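Local coordinates for uroporphyrin-III C-methyltransferase (Pseudomonas denitrificans, PDB 1S4D), which catalyses the two S-adenosyl-L-methionine-dependent methylations, at C-2 and C-7, that convert uroporphyrinogen III into precorrin-2 on the way to cobalamin and siroheme, at residues Val181-Met186 with Pro240-Val245; Arg146-Ala151 with Ser177-Met182; Glu205-Val210 with Leu221-Ala226. One frame throughout, in Å; residues are numbered along the deposited sequence.

Interaction 1: residues Val181-Met186 with Pro240-Val245; sequences VMYMAM and PAIVVV. With SAH (S-adenosyl-L-homocysteine), chain Q.
Ile242 and Tyr183 meet in a CH-pi contact: CD1 of Ile242 stands over the centre of the Tyr183 ring, 3.5 Å from its centroid and only 11° off the ring normal. The methyl gets there because chi2 of Ile242, -81°, turns CD1 away from the extended position relative to CA and over the ring. CG2, the other branch of Ile242, meets CG1 of Val181 at 3.8 Å. The ring is fixed at its far end too, since the Tyr183 hydroxyl is hydrogen-bonded to Thr130 OG1 and Gly132 N. The two antiparallel strands are joined by the Met182-Val243 pair: Met182 N donates to Val243 O at 2.7 Å, and Val243 N answers to Met182 O. On the face shared by those two residues, the bent Met182 chain carries CE to CG1 of Val243.

Past Tyr183 the strands part, the packing loosens, and a water bridges the gap, donating to Met182 O and Ala241 O and accepting from Ala185 N. Met186, partly exposed, keeps only a modest touch, its SD lying 3.7 Å from CB of Ala241, while its backbone N is hydrogen-bonded to a glycerol, probably from the crystallisation liquor.

Where the strands part, S-adenosyl-L-homocysteine enters. Its O2' accepts from Met184 N at 3.0 Å and nearly straight (172°), and donates to Ala241 O at 2.7 Å, so one ribose hydroxyl ties both segments together. CG1 of Ile242 reaches adenine N3, and the ligand's OXT lies in plane at the Tyr183 ring edge. The strand ends and the loops beside them thus form one wall of the S-adenosyl-L-homocysteine pocket of this precorrin methyltransferase, completed by residues such as Thr130 and Ala131.

Interaction 2: residues Arg146-Ala151 with Ser177-Met182; sequences REVNHA and SPVIVM
The pyrrolidine ring of Pro178 meets the 146-151 loop with its CB, CG and CD atoms. Its CG lies 3.4 Å from Val148 O, with CB close behind at 3.6 Å from the same oxygen, while CD faces Ala151 O at 3.8 Å. The ring thus rests against two backbone carbonyls of the loop, one before and one after the bend that runs from Val148 to Ala151. An alanine here takes away CG and CD and would probably open a gap beside Val148 O and Ala151 O and leave the backbone, which the ring now restrains, freer to turn.

Ala151 lies at the start of strand 151-156 and Pro178 near the start of its parallel neighbour, strand 179-183; helix 170-176 lies between the strands in sequence, making a beta-alpha-beta crossover. The two segments share no hydrogen bond, and the 238 Å² they bury between them is half of what the paired strands of 181-186 and 240-245 bury.

Beyond the ring, packing is by branched side chains. The first torsion of Val148, 170°, sets CG1 anti to the backbone N and on the side where Val179 stands, 4.1 Å from its CG2, the two side chains meeting at a slant. At the other end, CB of Ser177 approaches Ala151 O at 3.4 Å, and OG lies 3.8 Å from CB of Ala151; the hydroxyl itself is hydrogen-bonded to Thr153 OG1 of the same chain. Ala151 also pairs in antiparallel fashion with a strand of the second subunit, which carries the sheet across the dimer interface, and Ser177 packs on Thr153 of that subunit.

Interaction 3: residues Glu205-Val210 with Leu221-Ala226; sequences EPVAFV and LETTLA
Phe209 N donates to Leu221 O at 2.8 Å (159°), the shortest hydrogen bond between these strands, and Leu221 N returns one to Phe209 O at 3.0 Å. The same Leu221 O also receives a CA-H contact from Ala208. Closer to the turn into helix 225-235 the pairing is poorer: Val207 N reaches Thr223 O from 50° above the carbonyl plane, and the return bond from Thr223 N to Val207 O is weak. The helix start then adds a bond of its own, Leu225 N to Glu205 O at 3.1 Å, with Thr224 at the N-cap position.

Side chains meet on the Val207, Phe209, Leu221 and Thr223 face. The chi1 of Thr223, -163°, puts OG1 anti to the backbone N and leaves CG2 between N and the carbonyl carbon. There CG2 lies in plane at the edge of the Phe209 ring, 4.0 Å from CE2, and also 3.7 Å from CG1 of Val207. The other Val207 methyl, CG2, touches CD2 of Leu225 at 3.6 Å, the two side chains crossing at about a right angle. Helix 225-235 covers this face, Phe209 resting on Ala228 and Val232.

Two polar ends find partners outside the two segments: Glu205 in a salt bridge with Arg201, Thr223 OG1 with Asp231. Backbone bonds therefore set the register of this antiparallel hairpin, while its apolar face, with a threonine hydroxyl tethered to the helix, joins sheet to helix.

In the fold
All three contacts belong to one mixed sheet. Interaction 1 supplies its middle: Val245 N to Ile180 O (2.8 Å) is a probable hydrogen bond toward interaction 2, and Ile242 N to Val210 O (2.8 Å) and Ala208 N to Val244 O (3.0 Å) are probable ones toward interaction 3. Interaction 3 is nested in the chain loop that interaction 1 closes, their centres about 10 Å apart, and SD of Met186 packs 3.6 Å from CD1 of Phe209. Interaction 2 shares Val181 and Met182 with interaction 1, and its centre lies about 15 Å from each of the others. Interaction 1 holds S-adenosyl-L-homocysteine directly; in interaction 3 Val210 touches it, whereas interaction 2 faces the dimer partner.

Interaction 1: residues Val181-Met186 with Pro240-Val245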
loop_
_atom_site.group_PDB
_atom_site.type_symbol
_atom_site.label_atom_id
_atom_site.label_comp_id
_atom_site.label_asym_id
_atom_site.label_seq_id
_atom_site.Cartn_x
_atom_site.Cartn_y
_atom_site.Cartn_z
ATOM N N VAL B 181 -8.757 -0.174 -9.170
ATOM C CA VAL B 181 -7.447 0.429 -9.336
ATOM C C VAL B 181 -6.580 -0.529 -10.143
ATOM O O VAL B 181 -6.355 -1.680 -9.743
ATOM C CB VAL B 181 -6.781 0.735 -7.971
ATOM C CG1 VAL B 181 -5.283 1.137 -8.160
ATOM C CG2 VAL B 181 -7.614 1.768 -7.152
ATOM N N MET B 182 -6.089 -0.063 -11.278
ATOM C CA MET B 182 -5.498 -0.981 -12.225
ATOM C C MET B 182 -4.040 -0.655 -12.495
ATOM O O MET B 182 -3.709 0.492 -12.812
ATOM C CB MET B 182 -6.313 -0.988 -13.518
ATOM C CG MET B 182 -7.803 -0.992 -13.276
ATOM S SD MET B 182 -8.670 -1.580 -14.709
ATOM C CE MET B 182 -8.699 -0.096 -15.755
ATOM N N TYR B 183 -3.206 -1.689 -12.341
ATOM C CA TYR B 183 -1.770 -1.695 -12.590
ATOM C C TYR B 183 -1.543 -2.289 -13.977
ATOM O O TYR B 183 -2.316 -3.138 -14.411
ATOM C CB TYR B 183 -1.075 -2.601 -11.565
ATOM C CG TYR B 183 -0.995 -2.038 -10.154
ATOM C CD1 TYR B 183 -2.104 -2.079 -9.272
ATOM C CD2 TYR B 183 0.194 -1.495 -9.684
ATOM C CE1 TYR B 183 -2.027 -1.558 -7.977
ATOM C CE2 TYR B 183 0.282 -0.989 -8.411
ATOM C CZ TYR B 183 -0.824 -1.010 -7.567
ATOM O OH TYR B 183 -0.675 -0.470 -6.314
ATOM N N MET B 184 -0.501 -1.836 -14.682
ATOM C CA MET B 184 -0.141 -2.383 -15.998
ATOM C C MET B 184 -1.329 -2.601 -16.928
ATOM O O MET B 184 -1.471 -3.669 -17.510
ATOM C CB MET B 184 0.641 -3.686 -15.853
ATOM C CG MET B 184 1.775 -3.590 -14.838
ATOM S SD MET B 184 2.554 -5.163 -14.585
ATOM C CE MET B 184 1.843 -5.620 -13.025
ATOM N N ALA B 185 -2.140 -1.555 -17.092
ATOM C CA ALA B 185 -3.394 -1.634 -17.838
ATOM C C ALA B 185 -3.408 -0.708 -19.040
ATOM O O ALA B 185 -4.455 -0.480 -19.633
ATOM C CB ALA B 185 -4.572 -1.325 -16.920
ATOM N N MET B 186 -2.257 -0.168 -19.411
ATOM C CA MET B 186 -2.224 0.822 -20.494
ATOM C C MET B 186 -2.334 0.169 -21.868
ATOM O O MET B 186 -3.156 0.553 -22.676
ATOM C CB MET B 186 -0.947 1.671 -20.433
ATOM C CG MET B 186 -0.850 2.551 -19.229
ATOM S SD MET B 186 -1.897 3.984 -19.342
ATOM C CE MET B 186 -0.830 5.152 -20.289
ATOM N N PRO B 240 4.945 4.339 -16.672
ATOM C CA PRO B 240 4.016 3.646 -15.764
ATOM C C PRO B 240 2.806 4.532 -15.403
ATOM O O PRO B 240 2.980 5.727 -15.225
ATOM C CB PRO B 240 4.877 3.356 -14.542
ATOM C CG PRO B 240 5.924 4.509 -14.550
ATOM C CD PRO B 240 6.109 4.921 -15.974
ATOM N N ALA B 241 1.610 3.955 -15.316
ATOM C CA ALA B 241 0.416 4.699 -14.963
ATOM C C ALA B 241 -0.471 3.864 -14.070
ATOM O O ALA B 241 -0.491 2.651 -14.168
ATOM C CB ALA B 241 -0.350 5.107 -16.221
ATOM N N ILE B 242 -1.212 4.499 -13.186
ATOM C CA ILE B 242 -2.238 3.757 -12.491
ATOM C C ILE B 242 -3.564 4.252 -13.069
ATOM O O ILE B 242 -3.764 5.462 -13.206
ATOM C CB ILE B 242 -2.140 4.017 -10.970
ATOM C CG1 ILE B 242 -0.973 3.237 -10.363
ATOM C CG2 ILE B 242 -3.493 3.745 -10.268
ATOM C CD1 ILE B 242 -1.280 1.777 -10.088
ATOM N N VAL B 243 -4.454 3.330 -13.426
ATOM C CA VAL B 243 -5.783 3.694 -13.888
ATOM C C VAL B 243 -6.833 3.389 -12.826
ATOM O O VAL B 243 -7.010 2.218 -12.427
ATOM C CB VAL B 243 -6.182 2.928 -15.126
ATOM C CG1 VAL B 243 -7.437 3.560 -15.724
ATOM C CG2 VAL B 243 -5.033 2.883 -16.137
ATOM N N VAL B 244 -7.520 4.439 -12.371
ATOM C CA VAL B 244 -8.523 4.338 -11.307
ATOM C C VAL B 244 -9.897 4.609 -11.874
ATOM O O VAL B 244 -10.102 5.588 -12.592
ATOM C CB VAL B 244 -8.216 5.324 -10.108
ATOM C CG1 VAL B 244 -8.115 6.777 -10.590
ATOM C CG2 VAL B 244 -9.242 5.195 -8.975
ATOM N N VAL B 245 -10.836 3.746 -11.532
ATOM C CA VAL B 245 -12.201 3.841 -12.012
ATOM C C VAL B 245 -13.117 4.128 -10.817
ATOM O O VAL B 245 -12.983 3.500 -9.728
ATOM C CB VAL B 245 -12.601 2.525 -12.709
ATOM C CG1 VAL B 245 -14.014 2.592 -13.240
ATOM C CG2 VAL B 245 -11.611 2.199 -13.849
HETATM N N SAH Q . 5.136 -3.193 -6.849
HETATM C CA SAH Q . 4.766 -2.001 -7.592
HETATM C CB SAH Q . 4.134 -2.391 -8.917
HETATM C CG SAH Q . 5.137 -2.700 -10.011
HETATM S SD SAH Q . 4.466 -3.505 -11.490
HETATM C C SAH Q . 3.869 -1.081 -6.754
HETATM O O SAH Q . 3.514 -1.379 -5.616
HETATM O OXT SAH Q . 3.468 0.009 -7.154
HETATM C "C5'" SAH Q . 4.594 -1.943 -12.421
HETATM C "C4'" SAH Q . 3.332 -1.079 -12.532
HETATM O "O4'" SAH Q . 3.140 -0.280 -11.382
HETATM C "C3'" SAH Q . 3.318 -0.043 -13.652
HETATM O "O3'" SAH Q . 3.092 -0.547 -14.940
HETATM C "C2'" SAH Q . 2.255 0.944 -13.200
HETATM O "O2'" SAH Q . 0.930 0.507 -13.423
HETATM C "C1'" SAH Q . 2.502 0.944 -11.701
HETATM N N9 SAH Q . 3.355 2.062 -11.237
HETATM C C8 SAH Q . 4.553 1.906 -10.620
HETATM N N7 SAH Q . 5.047 3.109 -10.321
HETATM C C5 SAH Q . 4.198 4.053 -10.739
HETATM C C6 SAH Q . 4.233 5.447 -10.668
HETATM N N6 SAH Q . 5.246 6.073 -10.097
HETATM N N1 SAH Q . 3.186 6.176 -11.196
HETATM C C2 SAH Q . 2.121 5.515 -11.769
HETATM N N3 SAH Q . 2.090 4.132 -11.835
HETATM C C4 SAH Q . 3.113 3.406 -11.323
HETATM O O HOH W 1 -2.379 0.804 -15.510
#

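Interaction 2: residues Arg146-Ala151 with Ser177-Met182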
loop_
_atom_site.group_PDB
_atom_site.type_symbol
_atom_site.label_atom_id
_atom_site.label_comp_id
_atom_site.label_asym_id
_atom_site.label_seq_id
_atom_site.Cartn_x
_atom_site.Cartn_y
_atom_site.Cartn_z
ATOM N N ARG B 146 -15.892 6.919 2.471
ATOM C CA ARG B 146 -17.082 6.198 2.955
ATOM C C ARG B 146 -18.412 6.530 2.265
ATOM O O ARG B 146 -19.337 5.726 2.281
ATOM C CB ARG B 146 -17.186 6.245 4.488
ATOM C CG ARG B 146 -18.264 7.145 5.076
ATOM C CD ARG B 146 -17.746 8.046 6.199
ATOM N NE ARG B 146 -17.657 7.381 7.506
ATOM C CZ ARG B 146 -16.718 6.501 7.867
ATOM N NH1 ARG B 146 -16.739 5.974 9.083
ATOM N NH2 ARG B 146 -15.758 6.134 7.022
ATOM N N GLU B 147 -18.476 7.696 1.634
ATOM C CA GLU B 147 -19.616 8.070 0.822
ATOM C C GLU B 147 -19.554 7.436 -0.572
ATOM O O GLU B 147 -20.516 7.517 -1.333
ATOM C CB GLU B 147 -19.673 9.594 0.700
ATOM C CG GLU B 147 -20.656 10.291 1.648
ATOM C CD GLU B 147 -20.146 11.647 2.152
ATOM O OE1 GLU B 147 -19.459 12.370 1.384
ATOM O OE2 GLU B 147 -20.424 12.002 3.325
ATOM N N VAL B 148 -18.428 6.813 -0.912
ATOM C CA VAL B 148 -18.232 6.278 -2.262
ATOM C C VAL B 148 -18.116 4.752 -2.293
ATOM O O VAL B 148 -18.661 4.110 -3.176
ATOM C CB VAL B 148 -16.997 6.937 -2.970
ATOM C CG1 VAL B 148 -16.633 6.216 -4.262
ATOM C CG2 VAL B 148 -17.243 8.431 -3.260
ATOM N N ASN B 149 -17.403 4.171 -1.334
ATOM C CA ASN B 149 -17.053 2.753 -1.415
ATOM C C ASN B 149 -16.649 2.146 -0.079
ATOM O O ASN B 149 -16.068 2.813 0.784
ATOM C CB ASN B 149 -15.958 2.500 -2.487
ATOM C CG ASN B 149 -14.612 3.151 -2.150
ATOM O OD1 ASN B 149 -13.538 2.546 -2.347
ATOM N ND2 ASN B 149 -14.657 4.383 -1.658
ATOM N N HIS B 150 -16.956 0.871 0.089
ATOM C CA HIS B 150 -16.576 0.172 1.297
ATOM C C HIS B 150 -15.590 -0.931 0.909
ATOM O O HIS B 150 -15.097 -1.681 1.757
ATOM C CB HIS B 150 -17.827 -0.362 1.997
ATOM C CG HIS B 150 -18.502 0.655 2.870
ATOM N ND1 HIS B 150 -19.179 1.744 2.362
ATOM C CD2 HIS B 150 -18.591 0.754 4.221
ATOM C CE1 HIS B 150 -19.652 2.473 3.359
ATOM N NE2 HIS B 150 -19.310 1.893 4.496
ATOM N N ALA B 151 -15.297 -0.991 -0.390
ATOM C CA ALA B 151 -14.386 -1.963 -0.969
ATOM C C ALA B 151 -13.572 -1.337 -2.124
ATOM O O ALA B 151 -14.079 -0.461 -2.832
ATOM C CB ALA B 151 -15.170 -3.161 -1.442
ATOM N N SER B 177 -16.500 -3.947 -6.410
ATOM C CA SER B 177 -16.223 -2.666 -5.746
ATOM C C SER B 177 -16.597 -1.490 -6.642
ATOM O O SER B 177 -16.457 -1.571 -7.858
ATOM C CB SER B 177 -14.756 -2.498 -5.421
ATOM O OG SER B 177 -14.143 -3.714 -5.109
ATOM N N PRO B 178 -17.081 -0.411 -6.016
ATOM C CA PRO B 178 -17.351 0.800 -6.772
ATOM C C PRO B 178 -16.018 1.297 -7.322
ATOM O O PRO B 178 -15.991 1.434 -8.563
ATOM C CB PRO B 178 -18.013 1.733 -5.769
ATOM C CG PRO B 178 -17.938 1.121 -4.517
ATOM C CD PRO B 178 -17.412 -0.279 -4.595
ATOM N N VAL B 179 -14.911 1.301 -6.572
ATOM C CA VAL B 179 -13.607 1.707 -7.135
ATOM C C VAL B 179 -12.711 0.560 -7.616
ATOM O O VAL B 179 -12.599 -0.459 -6.937
ATOM C CB VAL B 179 -12.835 2.603 -6.140
ATOM C CG1 VAL B 179 -11.438 2.966 -6.679
ATOM C CG2 VAL B 179 -13.671 3.863 -5.852
ATOM N N ILE B 180 -12.128 0.693 -8.824
ATOM C CA ILE B 180 -11.160 -0.290 -9.332
ATOM C C ILE B 180 -9.863 0.439 -9.580
ATOM O O ILE B 180 -9.868 1.538 -10.153
ATOM C CB ILE B 180 -11.597 -0.921 -10.693
ATOM C CG1 ILE B 180 -13.098 -1.272 -10.745
ATOM C CG2 ILE B 180 -10.719 -2.108 -11.040
ATOM C CD1 ILE B 180 -13.474 -2.396 -9.944
ATOM N N VAL B 181 -8.757 -0.174 -9.170
ATOM C CA VAL B 181 -7.447 0.429 -9.336
ATOM C C VAL B 181 -6.580 -0.529 -10.143
ATOM O O VAL B 181 -6.355 -1.680 -9.743
ATOM C CB VAL B 181 -6.781 0.735 -7.971
ATOM C CG1 VAL B 181 -5.283 1.137 -8.160
ATOM C CG2 VAL B 181 -7.614 1.768 -7.152
ATOM N N MET B 182 -6.089 -0.063 -11.278
ATOM C CA MET B 182 -5.498 -0.981 -12.225
ATOM C C MET B 182 -4.040 -0.655 -12.495
ATOM O O MET B 182 -3.709 0.492 -12.812
ATOM C CB MET B 182 -6.313 -0.988 -13.518
ATOM C CG MET B 182 -7.803 -0.992 -13.276
ATOM S SD MET B 182 -8.670 -1.580 -14.709
ATOM C CE MET B 182 -8.699 -0.096 -15.755
#

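Interaction 3: residues Glu205-Val210 with Leu221-Ala226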
loop_
_atom_site.group_PDB
_atom_site.type_symbol
_atom_site.label_atom_id
_atom_site.label_comp_id
_atom_site.label_asym_id
_atom_site.label_seq_id
_atom_site.Cartn_x
_atom_site.Cartn_y
_atom_site.Cartn_z
ATOM N N GLU B 205 -18.825 6.377 -16.552
ATOM C CA GLU B 205 -18.240 6.437 -15.221
ATOM C C GLU B 205 -16.842 7.069 -15.288
ATOM O O GLU B 205 -16.064 6.720 -16.188
ATOM C CB GLU B 205 -18.187 5.062 -14.598
ATOM C CG GLU B 205 -17.364 4.971 -13.340
ATOM C CD GLU B 205 -17.606 3.677 -12.611
ATOM O OE1 GLU B 205 -17.645 3.706 -11.363
ATOM O OE2 GLU B 205 -17.769 2.629 -13.284
ATOM N N PRO B 206 -16.544 8.001 -14.363
ATOM C CA PRO B 206 -15.258 8.709 -14.357
ATOM C C PRO B 206 -14.089 7.765 -14.150
ATOM O O PRO B 206 -14.184 6.774 -13.434
ATOM C CB PRO B 206 -15.372 9.659 -13.154
ATOM C CG PRO B 206 -16.829 9.726 -12.816
ATOM C CD PRO B 206 -17.418 8.442 -13.254
ATOM N N VAL B 207 -12.985 8.120 -14.793
ATOM C CA VAL B 207 -11.750 7.346 -14.841
ATOM C C VAL B 207 -10.608 8.384 -14.792
ATOM O O VAL B 207 -10.717 9.468 -15.370
ATOM C CB VAL B 207 -11.707 6.534 -16.174
ATOM C CG1 VAL B 207 -10.316 6.068 -16.535
ATOM C CG2 VAL B 207 -12.666 5.369 -16.131
ATOM N N ALA B 208 -9.528 8.071 -14.084
ATOM C CA ALA B 208 -8.327 8.910 -14.141
ATOM C C ALA B 208 -7.125 8.035 -14.442
ATOM O O ALA B 208 -7.083 6.876 -14.033
ATOM C CB ALA B 208 -8.118 9.676 -12.847
ATOM N N PHE B 209 -6.170 8.591 -15.187
ATOM C CA PHE B 209 -4.890 7.954 -15.453
ATOM C C PHE B 209 -3.908 8.806 -14.699
ATOM O O PHE B 209 -3.945 10.045 -14.809
ATOM C CB PHE B 209 -4.543 8.016 -16.954
ATOM C CG PHE B 209 -5.309 7.044 -17.805
ATOM C CD1 PHE B 209 -4.699 5.891 -18.273
ATOM C CD2 PHE B 209 -6.648 7.291 -18.139
ATOM C CE1 PHE B 209 -5.406 4.975 -19.042
ATOM C CE2 PHE B 209 -7.376 6.385 -18.913
ATOM C CZ PHE B 209 -6.756 5.221 -19.370
ATOM N N VAL B 210 -3.037 8.169 -13.926
ATOM C CA VAL B 210 -1.981 8.896 -13.237
ATOM C C VAL B 210 -0.636 8.307 -13.656
ATOM O O VAL B 210 -0.289 7.176 -13.287
ATOM C CB VAL B 210 -2.173 8.892 -11.687
ATOM C CG1 VAL B 210 -1.189 9.839 -11.017
ATOM C CG2 VAL B 210 -3.616 9.273 -11.289
ATOM N N LEU B 221 -4.841 12.445 -16.408
ATOM C CA LEU B 221 -5.927 12.644 -17.328
ATOM C C LEU B 221 -7.213 12.080 -16.718
ATOM O O LEU B 221 -7.280 10.909 -16.356
ATOM C CB LEU B 221 -5.608 11.941 -18.648
ATOM C CG LEU B 221 -6.773 11.563 -19.585
ATOM C CD1 LEU B 221 -7.386 12.804 -20.295
ATOM C CD2 LEU B 221 -6.362 10.488 -20.585
ATOM N N GLU B 222 -8.226 12.925 -16.602
ATOM C CA GLU B 222 -9.575 12.451 -16.336
ATOM C C GLU B 222 -10.365 12.413 -17.610
ATOM O O GLU B 222 -10.174 13.226 -18.518
ATOM C CB GLU B 222 -10.339 13.319 -15.348
ATOM C CG GLU B 222 -9.454 14.197 -14.506
ATOM C CD GLU B 222 -10.198 14.849 -13.372
ATOM O OE1 GLU B 222 -11.457 14.902 -13.358
ATOM O OE2 GLU B 222 -9.503 15.332 -12.487
ATOM N N THR B 223 -11.299 11.479 -17.566
ATOM C CA THR B 223 -11.945 10.871 -18.704
ATOM C C THR B 223 -13.094 9.988 -18.191
ATOM O O THR B 223 -13.476 10.074 -17.025
ATOM C CB THR B 223 -10.917 10.119 -19.594
ATOM O OG1 THR B 223 -11.541 9.888 -20.869
ATOM C CG2 THR B 223 -10.604 8.709 -19.098
ATOM N N THR B 224 -13.586 9.072 -19.025
ATOM C CA THR B 224 -14.620 8.117 -18.647
ATOM C C THR B 224 -14.246 6.772 -19.234
ATOM O O THR B 224 -13.291 6.696 -20.017
ATOM C CB THR B 224 -15.987 8.545 -19.191
ATOM O OG1 THR B 224 -15.918 8.620 -20.625
ATOM C CG2 THR B 224 -16.354 9.951 -18.722
ATOM N N LEU B 225 -14.983 5.714 -18.873
ATOM C CA LEU B 225 -14.679 4.362 -19.371
ATOM C C LEU B 225 -14.774 4.287 -20.908
ATOM O O LEU B 225 -13.867 3.781 -21.580
ATOM C CB LEU B 225 -15.597 3.312 -18.733
ATOM C CG LEU B 225 -15.317 2.817 -17.303
ATOM C CD1 LEU B 225 -16.449 1.904 -16.826
ATOM C CD2 LEU B 225 -13.947 2.141 -17.133
ATOM N N ALA B 226 -15.866 4.809 -21.468
ATOM C CA ALA B 226 -16.035 4.775 -22.906
ATOM C C ALA B 226 -14.896 5.532 -23.578
ATOM O O ALA B 226 -14.293 5.010 -24.503
ATOM C CB ALA B 226 -17.361 5.341 -23.299
#